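Local coordinates for protein archeaosine synthase QueF-Like (PDB 5K0P) that converts the nitrile of 7-cyano-7-deazaguanine-modified tRNA to a formamidine using free ammonium, the last step in making archaeosine, as a T-fold homodecamer, at residues E64-L69 with V95-E100. Residues are numbered along the deposited sequence; the frame is centred on the assembly and turned at random.
Sequences ELAVDL and VEVVAE
Ala-66 and Val-67, neighbours on one helical turn, pack on Val-97 and Ala-99, which point from the same face of their strand. The methyl of Ala-66 lies between the two strand side chains: its CB is as near to the carbonyl O of Val-97 as to CG1 of that residue (3.9 Å each), and 4.4 Å from CB of Ala-99. That CG1 is the branch anti to the backbone N (chi1 178°), and it alone of the two valine methyls reaches Ala-66. Ala-99 is met from two directions, its CB lying 4.0 Å from the carbonyl O of Ala-66 and 4.0 Å from CG2 of Val-67, the methyl beside its own backbone N. Small residues at 66 and 99 let the backbones come close, with the CA atoms of Val-67 and Ala-99 5.6 Å apart and the segment axes 7.5 Å apart at 28°. The contact is small and mostly buried; its side-chain contacts are apolar, with backbone carbonyl oxygens also at the interface. Backbone hydrogen bonds of Val-97 with Val-86 and Ala-99 with Val-84 hold strand 93-102 to strand 81-90. Val-97 also lies beside Glu-63, a substrate-binding residue, and packs on Pro-8 of a neighbouring subunit. Helix 62-77 covers one face of the antiparallel sheet, Ala-66 touching Val-86 and Leu-65 reaching Phe-30 of strand 27-37, while strand 93-102 continues the sheet into the neighbouring subunit.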
loop_
_atom_site.group_PDB
_atom_site.type_symbol
_atom_site.label_atom_id
_atom_site.label_comp_id
_atom_site.label_asym_id
_atom_site.label_seq_id
_atom_site.Cartn_x
_atom_site.Cartn_y
_atom_site.Cartn_z
ATOM N N GLU A 64 29.301 12.417 -3.739
ATOM C CA GLU A 64 30.183 12.641 -4.897
ATOM C C GLU A 64 29.666 11.914 -6.092
ATOM O O GLU A 64 29.738 12.400 -7.214
ATOM C CB GLU A 64 31.622 12.160 -4.623
ATOM C CG GLU A 64 32.309 13.000 -3.609
ATOM C CD GLU A 64 33.511 12.291 -2.941
ATOM O OE1 GLU A 64 33.830 11.059 -3.119
ATOM O OE2 GLU A 64 34.134 12.992 -2.171
ATOM N N LEU A 65 29.228 10.696 -5.848
ATOM C CA LEU A 65 28.608 9.906 -6.898
ATOM C C LEU A 65 27.478 10.656 -7.576
ATOM O O LEU A 65 27.478 10.703 -8.807
ATOM C CB LEU A 65 28.136 8.532 -6.366
ATOM C CG LEU A 65 27.746 7.466 -7.443
ATOM C CD1 LEU A 65 27.846 6.064 -6.788
ATOM C CD2 LEU A 65 26.340 7.717 -8.038
ATOM N N ALA A 66 26.526 11.241 -6.816
ATOM C CA ALA A 66 25.411 11.956 -7.487
ATOM C C ALA A 66 25.900 13.041 -8.444
ATOM O O ALA A 66 25.417 13.165 -9.621
ATOM C CB ALA A 66 24.427 12.582 -6.440
ATOM N N VAL A 67 26.898 13.783 -7.965
ATOM C CA VAL A 67 27.502 14.869 -8.739
ATOM C C VAL A 67 28.312 14.327 -9.946
ATOM O O VAL A 67 28.204 14.825 -11.051
ATOM C CB VAL A 67 28.337 15.785 -7.853
ATOM C CG1 VAL A 67 28.974 16.830 -8.687
ATOM C CG2 VAL A 67 27.462 16.412 -6.786
ATOM N N ASP A 68 29.046 13.253 -9.733
ATOM C CA ASP A 68 29.826 12.639 -10.801
ATOM C C ASP A 68 28.914 12.118 -11.926
ATOM O O ASP A 68 29.198 12.321 -13.097
ATOM C CB ASP A 68 30.701 11.509 -10.255
ATOM C CG ASP A 68 31.685 11.042 -11.250
ATOM O OD1 ASP A 68 32.556 11.836 -11.634
ATOM O OD2 ASP A 68 31.561 9.917 -11.686
ATOM N N LEU A 69 27.825 11.467 -11.552
ATOM C CA LEU A 69 26.891 10.911 -12.511
ATOM C C LEU A 69 26.199 12.070 -13.268
ATOM O O LEU A 69 25.991 11.965 -14.445
ATOM C CB LEU A 69 25.873 9.961 -11.805
ATOM C CG LEU A 69 24.805 9.267 -12.706
ATOM C CD1 LEU A 69 25.478 8.473 -13.820
ATOM C CD2 LEU A 69 23.888 8.318 -11.908
ATOM N N VAL A 95 19.224 8.165 3.349
ATOM C CA VAL A 95 19.895 9.313 2.751
ATOM C C VAL A 95 19.457 9.498 1.339
ATOM O O VAL A 95 19.414 8.490 0.597
ATOM C CB VAL A 95 21.455 9.146 2.801
ATOM C CG1 VAL A 95 22.069 10.415 2.326
ATOM C CG2 VAL A 95 21.946 8.871 4.207
ATOM N N GLU A 96 19.186 10.736 0.936
ATOM C CA GLU A 96 18.971 11.099 -0.468
ATOM C C GLU A 96 19.796 12.285 -0.777
ATOM O O GLU A 96 19.780 13.298 -0.073
ATOM C CB GLU A 96 17.528 11.462 -0.844
ATOM C CG GLU A 96 16.527 10.391 -0.441
ATOM C CD GLU A 96 15.106 10.737 -0.858
ATOM O OE1 GLU A 96 14.875 11.760 -1.589
ATOM O OE2 GLU A 96 14.271 9.958 -0.399
ATOM N N VAL A 97 20.589 12.160 -1.811
ATOM C CA VAL A 97 21.430 13.205 -2.257
ATOM C C VAL A 97 21.027 13.571 -3.627
ATOM O O VAL A 97 21.000 12.720 -4.505
ATOM C CB VAL A 97 22.942 12.739 -2.280
ATOM C CG1 VAL A 97 23.737 13.894 -2.806
ATOM C CG2 VAL A 97 23.438 12.405 -0.900
ATOM N N VAL A 98 20.834 14.872 -3.874
ATOM C CA VAL A 98 20.359 15.341 -5.167
ATOM C C VAL A 98 21.462 16.249 -5.763
ATOM O O VAL A 98 22.025 17.136 -5.044
ATOM C CB VAL A 98 19.025 16.145 -5.001
ATOM C CG1 VAL A 98 18.516 16.690 -6.302
ATOM C CG2 VAL A 98 17.941 15.352 -4.250
ATOM N N ALA A 99 21.692 16.098 -7.060
ATOM C CA ALA A 99 22.445 17.086 -7.815
ATOM C C ALA A 99 21.612 17.511 -8.988
ATOM O O ALA A 99 20.890 16.708 -9.569
ATOM C CB ALA A 99 23.765 16.505 -8.300
ATOM N N GLU A 100 21.711 18.790 -9.333
ATOM C CA GLU A 100 20.852 19.404 -10.345
ATOM C C GLU A 100 21.678 20.257 -11.221
ATOM O O GLU A 100 22.697 20.801 -10.808
ATOM C CB GLU A 100 19.906 20.366 -9.706
ATOM C CG GLU A 100 18.799 19.687 -8.973
ATOM C CD GLU A 100 17.645 20.599 -8.647
ATOM O OE1 GLU A 100 16.995 21.041 -9.582
ATOM O OE2 GLU A 100 17.360 20.819 -7.450
#